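Local atomic coordinates of Non-ribosomal peptide synthetase (Streptomyces halstedii, PDB entry 3WV4), a protein that forms the N-terminal domain of a non-ribosomal peptide synthetase and belongs to the ANL clan of AMP-binding enzymes. Residues 155-158 / 164-167; 225-230 / 366-371; 229-234 / 311-316; 322-327 / 334-339; 388-393 / 435-440. All blocks are in the same frame, centred on the assembly; numbering follows the deposited sequence.

Contact 1: 155-158 / 164-167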
# COMPACT_ATOMS: atom_id res chain seq x y z
N ASP A 155 -1.85 -25.76 6.69
CA ASP A 155 -1.86 -26.63 7.90
C ASP A 155 -1.37 -25.85 9.12
O ASP A 155 -1.98 -25.94 10.18
CB ASP A 155 -1.03 -27.90 7.72
CG ASP A 155 -1.70 -28.88 6.75
OD1 ASP A 155 -2.96 -29.01 6.79
OD2 ASP A 155 -0.98 -29.50 5.96
N ARG A 156 -0.31 -25.07 8.97
CA ARG A 156 0.12 -24.22 10.08
C ARG A 156 -1.03 -23.31 10.54
O ARG A 156 -1.27 -23.17 11.75
CB ARG A 156 1.38 -23.46 9.73
CG ARG A 156 2.62 -24.37 9.63
CD ARG A 156 3.93 -23.57 9.66
NE ARG A 156 3.89 -22.35 8.83
CZ ARG A 156 4.17 -22.28 7.52
NH1 ARG A 156 4.54 -23.36 6.83
NH2 ARG A 156 4.08 -21.10 6.89
N LEU A 157 -1.78 -22.73 9.60
CA LEU A 157 -2.88 -21.85 9.99
C LEU A 157 -4.02 -22.56 10.68
O LEU A 157 -4.66 -21.95 11.53
CB LEU A 157 -3.43 -21.05 8.79
CG LEU A 157 -2.67 -19.78 8.41
CD1 LEU A 157 -1.17 -19.88 8.60
CD2 LEU A 157 -3.00 -19.39 6.97
N ARG A 158 -4.26 -23.82 10.32
CA ARG A 158 -5.32 -24.60 10.98
C ARG A 158 -5.00 -24.90 12.44
O ARG A 158 -5.89 -25.10 13.23
CB ARG A 158 -5.64 -25.90 10.22
CG ARG A 158 -6.47 -25.70 8.95
CD ARG A 158 -6.37 -26.88 7.98
NE ARG A 158 -6.94 -26.55 6.67
CZ ARG A 158 -6.38 -26.83 5.49
NH1 ARG A 158 -5.21 -27.46 5.40
NH2 ARG A 158 -6.97 -26.46 4.38
N PRO A 164 -12.35 -21.97 8.39
CA PRO A 164 -11.87 -22.54 7.12
C PRO A 164 -10.66 -21.83 6.54
O PRO A 164 -10.65 -20.63 6.43
CB PRO A 164 -13.07 -22.39 6.18
CG PRO A 164 -14.22 -22.15 7.05
CD PRO A 164 -13.70 -21.44 8.26
N VAL A 165 -9.63 -22.60 6.22
CA VAL A 165 -8.40 -22.12 5.64
C VAL A 165 -8.32 -22.71 4.23
O VAL A 165 -8.48 -23.93 4.09
CB VAL A 165 -7.18 -22.67 6.42
CG1 VAL A 165 -5.87 -22.10 5.87
CG2 VAL A 165 -7.35 -22.39 7.89
N TYR A 166 -8.00 -21.90 3.22
CA TYR A 166 -7.96 -22.40 1.84
C TYR A 166 -6.62 -22.14 1.24
O TYR A 166 -6.12 -21.05 1.34
CB TYR A 166 -8.97 -21.68 1.02
CG TYR A 166 -10.38 -21.98 1.42
CD1 TYR A 166 -11.07 -23.07 0.87
CD2 TYR A 166 -11.03 -21.18 2.32
CE1 TYR A 166 -12.36 -23.37 1.25
CE2 TYR A 166 -12.34 -21.43 2.72
CZ TYR A 166 -13.02 -22.55 2.17
OH TYR A 166 -14.34 -22.88 2.52
N SER A 167 -6.04 -23.15 0.61
CA SER A 167 -4.82 -22.99 -0.19
C SER A 167 -5.10 -22.15 -1.43
O SER A 167 -6.09 -22.38 -2.10
CB SER A 167 -4.36 -24.37 -0.65
OG SER A 167 -3.07 -24.32 -1.24

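Contact 2: 225-230 / 366-371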
# COMPACT_ATOMS: atom_id res chain seq x y z
N ILE A 225 -1.05 11.14 -3.29
CA ILE A 225 0.36 10.77 -3.46
C ILE A 225 0.76 10.92 -4.94
O ILE A 225 1.83 11.46 -5.32
CB ILE A 225 0.55 9.29 -2.99
CG1 ILE A 225 0.48 9.17 -1.48
CG2 ILE A 225 1.88 8.80 -3.48
CD1 ILE A 225 0.18 7.77 -0.96
N ASN A 226 -0.11 10.43 -5.80
CA ASN A 226 0.19 10.43 -7.23
C ASN A 226 0.18 11.81 -7.83
O ASN A 226 0.99 12.08 -8.72
CB ASN A 226 -0.71 9.56 -8.07
CG ASN A 226 -0.06 9.28 -9.40
OD1 ASN A 226 1.15 9.11 -9.49
ND2 ASN A 226 -0.80 9.40 -10.43
N ALA A 227 -0.61 12.72 -7.28
CA ALA A 227 -0.56 14.15 -7.75
C ALA A 227 0.83 14.71 -7.51
O ALA A 227 1.28 15.60 -8.21
CB ALA A 227 -1.58 14.98 -7.01
N VAL A 228 1.52 14.24 -6.47
CA VAL A 228 2.91 14.72 -6.22
C VAL A 228 3.96 13.91 -7.03
O VAL A 228 4.85 14.47 -7.60
CB VAL A 228 3.32 14.72 -4.72
CG1 VAL A 228 4.61 15.48 -4.54
CG2 VAL A 228 2.29 15.33 -3.83
N LEU A 229 3.82 12.59 -7.10
CA LEU A 229 4.84 11.75 -7.67
C LEU A 229 4.71 11.56 -9.17
O LEU A 229 5.70 11.39 -9.84
CB LEU A 229 4.79 10.35 -7.03
CG LEU A 229 5.16 10.24 -5.54
CD1 LEU A 229 5.19 8.78 -5.05
CD2 LEU A 229 6.49 10.95 -5.26
N GLY A 230 3.49 11.56 -9.68
CA GLY A 230 3.26 11.62 -11.15
C GLY A 230 3.54 10.32 -11.84
O GLY A 230 4.22 10.31 -12.84
N PRO A 366 2.86 18.74 2.97
CA PRO A 366 1.67 17.94 3.13
C PRO A 366 1.18 17.38 1.82
O PRO A 366 1.44 17.96 0.78
CB PRO A 366 0.62 18.93 3.59
CG PRO A 366 1.33 20.17 3.99
CD PRO A 366 2.66 20.16 3.31
N LEU A 367 0.48 16.27 1.88
CA LEU A 367 -0.12 15.70 0.69
C LEU A 367 -1.14 16.70 0.20
O LEU A 367 -1.78 17.42 1.00
CB LEU A 367 -0.84 14.43 1.02
CG LEU A 367 -0.12 13.13 1.38
CD1 LEU A 367 -1.04 11.95 1.08
CD2 LEU A 367 1.19 12.93 0.66
N PRO A 368 -1.26 16.82 -1.12
CA PRO A 368 -2.26 17.78 -1.61
C PRO A 368 -3.64 17.46 -1.02
O PRO A 368 -4.05 16.29 -1.05
CB PRO A 368 -2.26 17.54 -3.12
CG PRO A 368 -0.93 16.99 -3.42
CD PRO A 368 -0.37 16.35 -2.19
N GLY A 369 -4.36 18.49 -0.57
CA GLY A 369 -5.68 18.32 -0.02
C GLY A 369 -5.70 17.99 1.45
O GLY A 369 -6.75 17.61 1.95
N THR A 370 -4.56 18.06 2.15
CA THR A 370 -4.51 17.64 3.56
C THR A 370 -3.89 18.79 4.30
O THR A 370 -3.40 19.69 3.67
CB THR A 370 -3.67 16.35 3.74
OG1 THR A 370 -2.29 16.64 3.54
CG2 THR A 370 -4.06 15.33 2.71
N THR A 371 -3.92 18.78 5.63
CA THR A 371 -3.31 19.86 6.43
C THR A 371 -2.44 19.26 7.51
O THR A 371 -2.86 18.33 8.18
CB THR A 371 -4.43 20.70 7.10
OG1 THR A 371 -5.11 21.44 6.07
CG2 THR A 371 -3.86 21.69 8.06

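Contact 3: 229-234 / 311-316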
# COMPACT_ATOMS: atom_id res chain seq x y z
N LEU A 229 3.82 12.59 -7.10
CA LEU A 229 4.84 11.75 -7.67
C LEU A 229 4.71 11.56 -9.17
O LEU A 229 5.70 11.39 -9.84
CB LEU A 229 4.79 10.35 -7.03
CG LEU A 229 5.16 10.24 -5.54
CD1 LEU A 229 5.19 8.78 -5.05
CD2 LEU A 229 6.49 10.95 -5.26
N GLY A 230 3.49 11.56 -9.68
CA GLY A 230 3.26 11.62 -11.15
C GLY A 230 3.54 10.32 -11.84
O GLY A 230 4.22 10.31 -12.84
N TYR A 231 3.10 9.19 -11.28
CA TYR A 231 3.17 7.93 -12.05
C TYR A 231 2.27 8.13 -13.27
O TYR A 231 1.33 8.88 -13.21
CB TYR A 231 2.66 6.71 -11.29
CG TYR A 231 3.55 6.14 -10.20
CD1 TYR A 231 3.72 6.84 -9.02
CD2 TYR A 231 4.11 4.87 -10.28
CE1 TYR A 231 4.44 6.34 -7.98
CE2 TYR A 231 4.89 4.35 -9.20
CZ TYR A 231 5.02 5.09 -8.03
OH TYR A 231 5.82 4.67 -6.89
N HIS A 232 2.60 7.47 -14.37
CA HIS A 232 1.77 7.54 -15.58
C HIS A 232 1.76 6.18 -16.28
O HIS A 232 2.46 5.24 -15.87
CB HIS A 232 2.19 8.67 -16.50
CG HIS A 232 3.62 8.61 -16.91
ND1 HIS A 232 4.07 7.77 -17.91
CD2 HIS A 232 4.71 9.28 -16.46
CE1 HIS A 232 5.37 7.93 -18.06
NE2 HIS A 232 5.79 8.83 -17.18
N ALA A 233 0.92 6.08 -17.31
CA ALA A 233 0.58 4.81 -17.92
C ALA A 233 1.75 4.08 -18.53
O ALA A 233 1.72 2.88 -18.64
CB ALA A 233 -0.53 5.00 -18.98
N GLU A 234 2.76 4.79 -18.99
CA GLU A 234 3.94 4.17 -19.49
C GLU A 234 4.99 3.82 -18.41
O GLU A 234 6.04 3.36 -18.76
CB GLU A 234 4.53 5.06 -20.59
CG GLU A 234 3.61 5.03 -21.85
CD GLU A 234 4.09 5.87 -23.03
OE1 GLU A 234 4.30 7.10 -22.88
OE2 GLU A 234 4.22 5.28 -24.14
N MET A 311 12.78 7.35 -10.97
CA MET A 311 12.45 7.77 -9.59
C MET A 311 12.59 6.65 -8.61
O MET A 311 12.20 5.51 -8.91
CB MET A 311 11.01 8.30 -9.49
CG MET A 311 10.72 9.08 -8.21
SD MET A 311 9.06 9.79 -8.20
CE MET A 311 9.16 10.88 -9.63
N PHE A 312 13.20 6.97 -7.47
CA PHE A 312 13.20 6.18 -6.29
C PHE A 312 12.38 6.90 -5.23
O PHE A 312 12.59 8.10 -5.00
CB PHE A 312 14.60 6.05 -5.71
CG PHE A 312 15.54 5.35 -6.61
CD1 PHE A 312 15.53 3.97 -6.70
CD2 PHE A 312 16.44 6.07 -7.41
CE1 PHE A 312 16.40 3.31 -7.56
CE2 PHE A 312 17.30 5.41 -8.29
CZ PHE A 312 17.28 4.01 -8.37
N THR A 313 11.48 6.17 -4.58
CA THR A 313 10.68 6.75 -3.54
C THR A 313 10.93 6.00 -2.22
O THR A 313 10.81 4.79 -2.15
CB THR A 313 9.19 6.78 -3.90
OG1 THR A 313 8.66 5.48 -4.05
CG2 THR A 313 9.01 7.42 -5.20
N ASN A 314 11.23 6.77 -1.19
CA ASN A 314 11.63 6.22 0.06
C ASN A 314 10.61 6.65 1.09
O ASN A 314 10.39 7.86 1.30
CB ASN A 314 13.01 6.71 0.47
CG ASN A 314 13.50 6.03 1.74
OD1 ASN A 314 13.73 4.83 1.76
ND2 ASN A 314 13.68 6.79 2.79
N SER A 315 9.97 5.65 1.68
CA SER A 315 9.20 5.84 2.89
C SER A 315 10.02 5.09 3.96
O SER A 315 11.26 5.03 3.88
CB SER A 315 7.71 5.38 2.72
OG SER A 315 7.55 4.14 2.05
N ALA A 316 9.37 4.56 4.98
CA ALA A 316 10.07 3.74 5.97
C ALA A 316 11.02 4.52 6.88
O ALA A 316 10.79 4.53 8.09
CB ALA A 316 10.81 2.57 5.31

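Contact 4: 322-327 / 334-339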
# COMPACT_ATOMS: atom_id res chain seq x y z
N VAL A 322 24.94 9.62 1.86
CA VAL A 322 25.86 8.82 1.06
C VAL A 322 25.14 7.88 0.11
O VAL A 322 25.64 7.65 -0.98
CB VAL A 322 26.80 7.96 1.90
CG1 VAL A 322 28.21 8.51 1.81
CG2 VAL A 322 26.33 7.89 3.35
N THR A 323 24.03 7.31 0.56
CA THR A 323 23.23 6.46 -0.29
C THR A 323 22.60 7.30 -1.39
O THR A 323 22.59 6.91 -2.54
CB THR A 323 22.15 5.73 0.51
OG1 THR A 323 22.77 4.97 1.54
CG2 THR A 323 21.34 4.78 -0.38
N ILE A 324 22.11 8.48 -1.02
CA ILE A 324 21.49 9.38 -1.97
C ILE A 324 22.45 9.66 -3.10
O ILE A 324 22.09 9.52 -4.27
CB ILE A 324 21.03 10.69 -1.32
CG1 ILE A 324 19.96 10.41 -0.25
CG2 ILE A 324 20.47 11.65 -2.36
CD1 ILE A 324 19.76 11.59 0.70
N ASP A 325 23.67 10.01 -2.74
CA ASP A 325 24.70 10.39 -3.69
C ASP A 325 25.01 9.22 -4.59
O ASP A 325 25.14 9.39 -5.82
CB ASP A 325 25.97 10.86 -2.97
CG ASP A 325 25.81 12.21 -2.23
OD1 ASP A 325 24.83 12.98 -2.49
OD2 ASP A 325 26.66 12.48 -1.33
N ALA A 326 25.09 8.04 -4.00
CA ALA A 326 25.49 6.86 -4.75
C ALA A 326 24.42 6.51 -5.79
O ALA A 326 24.72 6.05 -6.88
CB ALA A 326 25.69 5.72 -3.80
N LEU A 327 23.16 6.72 -5.42
CA LEU A 327 22.08 6.41 -6.31
C LEU A 327 22.11 7.38 -7.48
O LEU A 327 21.85 6.99 -8.61
CB LEU A 327 20.74 6.58 -5.62
CG LEU A 327 20.21 5.46 -4.74
CD1 LEU A 327 19.00 6.04 -4.02
CD2 LEU A 327 19.90 4.15 -5.47
N ALA A 334 17.52 9.75 -12.33
CA ALA A 334 16.52 9.32 -11.43
C ALA A 334 16.47 10.30 -10.28
O ALA A 334 17.49 10.75 -9.81
CB ALA A 334 16.80 7.89 -10.93
N GLN A 335 15.25 10.63 -9.84
CA GLN A 335 15.02 11.54 -8.71
C GLN A 335 14.84 10.73 -7.45
O GLN A 335 14.34 9.62 -7.52
CB GLN A 335 13.76 12.36 -8.97
CG GLN A 335 13.99 13.30 -10.14
CD GLN A 335 12.74 13.98 -10.63
OE1 GLN A 335 11.73 13.33 -10.99
NE2 GLN A 335 12.82 15.27 -10.77
N VAL A 336 15.33 11.23 -6.32
CA VAL A 336 15.32 10.49 -5.06
C VAL A 336 14.45 11.25 -4.09
O VAL A 336 14.76 12.37 -3.68
CB VAL A 336 16.72 10.38 -4.50
CG1 VAL A 336 16.67 9.71 -3.13
CG2 VAL A 336 17.62 9.63 -5.45
N VAL A 337 13.29 10.69 -3.84
CA VAL A 337 12.16 11.42 -3.30
C VAL A 337 11.91 11.06 -1.85
O VAL A 337 11.69 9.88 -1.57
CB VAL A 337 10.90 11.15 -4.13
CG1 VAL A 337 9.72 11.83 -3.50
CG2 VAL A 337 11.12 11.59 -5.58
N ARG A 338 11.95 12.06 -0.96
CA ARG A 338 11.71 11.79 0.43
C ARG A 338 10.26 11.88 0.76
O ARG A 338 9.54 12.73 0.21
CB ARG A 338 12.54 12.72 1.32
CG ARG A 338 14.08 12.50 1.27
CD ARG A 338 14.83 13.70 0.62
NE ARG A 338 14.65 14.94 1.33
CZ ARG A 338 14.82 16.18 0.86
NH1 ARG A 338 15.10 16.47 -0.39
NH2 ARG A 338 14.69 17.18 1.72
N MET A 339 9.82 11.04 1.68
CA MET A 339 8.42 10.98 2.10
C MET A 339 8.36 10.65 3.58
O MET A 339 9.27 10.06 4.10
CB MET A 339 7.68 9.87 1.32
CG MET A 339 7.95 9.97 -0.19
SD MET A 339 6.85 9.02 -1.19
CE MET A 339 7.37 7.41 -0.67

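Contact 5: 388-393 / 435-440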
# COMPACT_ATOMS: atom_id res chain seq x y z
N GLY A 388 6.55 21.05 18.09
CA GLY A 388 5.30 20.56 18.68
C GLY A 388 4.91 19.23 18.10
O GLY A 388 5.64 18.64 17.31
N GLU A 389 3.74 18.74 18.50
CA GLU A 389 3.25 17.51 17.97
C GLU A 389 2.75 17.68 16.53
O GLU A 389 1.86 18.48 16.24
CB GLU A 389 2.14 16.92 18.80
CG GLU A 389 1.88 15.52 18.34
CD GLU A 389 0.79 14.83 19.12
OE1 GLU A 389 0.07 15.56 19.87
OE2 GLU A 389 0.64 13.59 18.91
N ILE A 390 3.30 16.85 15.66
CA ILE A 390 2.83 16.81 14.26
C ILE A 390 1.43 16.24 14.27
O ILE A 390 1.20 15.10 14.71
CB ILE A 390 3.78 15.97 13.39
CG1 ILE A 390 5.13 16.70 13.28
CG2 ILE A 390 3.20 15.74 12.00
CD1 ILE A 390 6.24 15.75 12.93
N THR A 391 0.49 17.03 13.76
CA THR A 391 -0.88 16.54 13.67
C THR A 391 -1.31 16.73 12.23
O THR A 391 -0.72 17.52 11.51
CB THR A 391 -1.89 17.19 14.64
OG1 THR A 391 -2.27 18.50 14.17
CG2 THR A 391 -1.30 17.27 16.04
N VAL A 392 -2.36 15.99 11.84
CA VAL A 392 -2.79 15.86 10.47
C VAL A 392 -4.30 15.84 10.36
O VAL A 392 -4.99 15.16 11.13
CB VAL A 392 -2.28 14.54 9.92
CG1 VAL A 392 -2.81 14.30 8.52
CG2 VAL A 392 -0.76 14.52 9.95
N THR A 393 -4.81 16.52 9.36
CA THR A 393 -6.23 16.53 9.08
C THR A 393 -6.48 16.32 7.58
O THR A 393 -5.77 16.84 6.75
CB THR A 393 -6.76 17.89 9.59
OG1 THR A 393 -6.71 17.88 11.02
CG2 THR A 393 -8.16 18.10 9.16
N GLY A 435 5.78 25.99 4.71
CA GLY A 435 4.89 24.84 4.99
C GLY A 435 5.60 23.50 4.85
O GLY A 435 4.96 22.45 4.88
N PHE A 436 6.92 23.52 4.73
CA PHE A 436 7.69 22.29 4.71
C PHE A 436 7.80 21.68 6.11
O PHE A 436 7.91 22.39 7.13
CB PHE A 436 9.07 22.57 4.20
CG PHE A 436 9.13 22.78 2.71
CD1 PHE A 436 9.36 21.72 1.86
CD2 PHE A 436 9.04 24.05 2.19
CE1 PHE A 436 9.41 21.92 0.49
CE2 PHE A 436 9.08 24.26 0.82
CZ PHE A 436 9.28 23.17 -0.04
N LEU A 437 7.84 20.37 6.15
CA LEU A 437 7.89 19.67 7.44
C LEU A 437 9.29 19.24 7.79
O LEU A 437 10.07 18.84 6.93
CB LEU A 437 6.94 18.49 7.42
CG LEU A 437 6.89 17.59 8.68
CD1 LEU A 437 6.45 18.32 9.93
CD2 LEU A 437 5.97 16.43 8.37
N TYR A 438 9.60 19.38 9.08
CA TYR A 438 10.89 18.98 9.65
C TYR A 438 10.66 18.23 10.96
O TYR A 438 9.70 18.50 11.70
CB TYR A 438 11.73 20.21 9.96
CG TYR A 438 12.06 21.06 8.76
CD1 TYR A 438 13.25 20.89 8.07
CD2 TYR A 438 11.17 22.05 8.32
CE1 TYR A 438 13.56 21.65 6.99
CE2 TYR A 438 11.47 22.81 7.21
CZ TYR A 438 12.66 22.58 6.55
OH TYR A 438 12.96 23.35 5.52
N PHE A 439 11.57 17.32 11.27
CA PHE A 439 11.61 16.70 12.61
C PHE A 439 12.31 17.50 13.70
O PHE A 439 13.18 18.33 13.41
CB PHE A 439 12.22 15.30 12.50
CG PHE A 439 11.35 14.36 11.76
CD1 PHE A 439 9.99 14.35 12.00
CD2 PHE A 439 11.88 13.47 10.85
CE1 PHE A 439 9.17 13.47 11.33
CE2 PHE A 439 11.06 12.58 10.18
CZ PHE A 439 9.71 12.59 10.42
N GLY A 440 11.91 17.24 14.96
CA GLY A 440 12.30 18.06 16.13
C GLY A 440 12.20 19.58 15.91
O GLY A 440 11.38 20.04 15.08

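Contact 1: 155-158 / 164-167
Leu-157 and Arg-158 meet Val-165 inside a beta-alpha-beta unit, in which helix 151-160 connects strand 145-148 to strand 165-167. The backbones come nearest at Arg-158 and Val-165, whose CA atoms are 6.6 Å apart. Val-165 points at the helix and divides its branches between two partners. CG1 stands 3.9 Å from Leu-157 CB, the two side chains crossing at about a right angle, while CG2 lies 3.6 Å from Arg-158 CG. This division follows from the first torsion of Val-165 (chi1 -177°), which sets CG1 opposite the backbone N and CG2 opposite the carbonyl carbon. Beyond its CG, the extended chain of Arg-158 runs past Val-165 CB and brings its guanidinium to the strand backbone. There NH2 donates to Val-165 O at 3.0 Å; the N-H...O angle of 136° and a donor raised above the carbonyl plane indicate a bent bond. NH1 forms a salt bridge with Asp-155 OD1 at 3.1 Å, the oxygen lying close to the guanidinium plane but met from above its own carboxylate plane. Two bent bonds probably limit the rotation of the group, although Arg-158 itself is exposed. Leu-157 also rests on Val-146 and Ala-148 of strand 145-148, and Val-165 touches Ala-148. The helix thereby covers an outermost strand of a four-stranded parallel sheet, as expected of a beta-alpha-beta crossover.

Contact 2: 225-230 / 366-371
The pyrrolidine ring of Pro-368, puckered C-gamma exo rather than flat, turns its CG-CD side to helix 215-229: CD and CG both meet Val-228, and CG alone reaches Ala-227. The ring belongs to a type II beta turn running from Leu-367 to Thr-370, between strands 362-366 and 371-375. Pro-368 and Gly-369 fill the two central positions, and the glycine's positive phi (86°) matches that turn type. On the helix, Val-228 CG2 presses obliquely against the ring, 3.3 Å from Pro-368 CD, which is tighter than ordinary van der Waals contact. Ala-227 CB adds a looser touch, 4.2 Å from Pro-368 CG. One helical turn earlier and deeper in the protein, Ile-225 and Leu-367 lie side by side and point the same way, with CG1 of Ile-225 at 4.1 Å from CD1 of Leu-367. Both also rest on Ile-350, so strand 349-350 completes this apolar layer. A polar tie comes from Ser-224, whose OG is hydrogen-bonded to Pro-368 O. The turn is braced from within: Thr-370 OG1 donates to Leu-367 O at 2.7 Å, approaching with a C=O...donor angle of 122°.

Contact 3: 229-234 / 311-316
Leu-229, the last residue of helix 215-229, stands opposite Thr-313 of strand 311-314 with 8.7 Å between their CA atoms, and at Gly-230 the chain leaves the helix with positive phi (75°). This CA separation is bridged by side chains. Alternation along the strand directs Met-311 and Thr-313 toward the helix end. The two methyls of Leu-229 serve different partners: CD2 lies 4.1 Å from Met-311 SD, in a crossing near a right angle, and CD1 lies 4.1 Å from Thr-313 CG2. The chain of Met-311 bends at its last torsion (chi3 -61°), which carries CE to 3.5 Å from Leu-229 O, a van der Waals approach to the final carbonyl of the helix. Tyr-231 arrives from the loop. Leu-229 CD1 sits at the edge of its ring and in its plane, so one methyl is shared between the tyrosine and Thr-313. At the end of that ring, OH is 4.1 Å from Thr-313 OG1, too far for a hydrogen bond. All four touching residues are buried. The C-terminal end of helix 215-229 thus packs on a face of the parallel part of the mixed sheet, where strand 311-314 runs between strands 284-287 and 335-340. These supply Met-284 against Tyr-231 and Met-311, and Val-337 against Leu-229, while helix 246-258 packs on Tyr-231 through Lys-251, Ile-254 and Thr-258.

Contact 4: 322-327 / 334-339
Val-336 concentrates the close packing on its two methyls, each taken by a different residue of the same helix face. CG2 meets Leu-327 CD1 at 4.1 Å, the side chains crossing at about a right angle; CG1 meets Ile-324 CG2 at 4.3 Å. The spread of the methyls depends on chi1 of Val-336 (176°), which puts CG1 opposite the backbone N and CG2 opposite the carbonyl carbon. Ile-324 and Leu-327 are three residues apart in the helix, hence nearly one turn, and so bracket the valine along the helix axis. The setting is a beta-alpha-beta unit: strand 311-314, helix 321-330, then strand 335-340 running parallel beside the first. The CA atoms of the two segments come nearest at Ile-324 and Val-336, 7.0 Å apart. Leu-319 also touches Val-336, and Thr-296 of helix 289-300 packs on Leu-327. By contrast, the outer side of the helix faces solvent at Asp-325, whose CB points away from the strand and whose OD1 is hydrogen-bonded to Gln-321 NE2 within the helix. Farther along the strand, Arg-338 contributes no close contact to the helix segment; its NH2 bonds instead to Ser-362 O.

Contact 5: 388-393 / 435-440
Ile-390 lays its longer branch against Leu-437, with CG1 at 3.9 Å and CD1 at 4.0 Å from the same methyl, Leu-437 CD1. The two side chains cross at a slant, and the CB of each is directed toward the other segment. In Ile-390, chi1 (-67°) sets CG1 opposite the carbonyl carbon, and the extended chi2 (157°) carries CD1 on to Phe-439. There it meets the ring at its edge, near the ring plane, 4.0 Å from CE1, so this is an edge contact and not a CH-pi approach to a face. Phe-439 starts with its CB directed away from strand 388-393, yet the ring comes back within reach of the isoleucine; it also packs edge-to-face with Tyr-340. The backbones stay apart, with CA atoms of Ile-390 and Phe-439 at 8.9 Å, and the two strands are not bonded neighbours: strand 427-431 pairs antiparallel with each of them. Ile-374 and Val-363 extend the apolar cluster, touching Ile-390 and Leu-437 respectively. Two strands that flank a shared third one thus bring side chains together on one face of the sheet, consistent with the distorted antiparallel beta-barrel part of ANL-family N-terminal domains.

Overall arrangement
From the N terminus, contact 1 closes first, a short loop between helix 151-160 and edge strand 165-167 of the four-stranded parallel sheet, about 36 Å or more between centres from every other contact and across the chain's centre from them. Contacts 2 and 3 then open from the same helix end, sharing Leu-229 and Gly-230. Contact 3 closes at strand 311-314; contact 4 follows it in series, and strands 311-314 and 335-340 are hydrogen-bonded neighbours. Contact 2 closes later, so contact 4 nests within its loop. Contact 5 comes last, beyond contact 2, joined to it by the Thr-371 to Thr-393 backbone pairing. Contacts 3, 4 and 5 all reach the large mixed sheet.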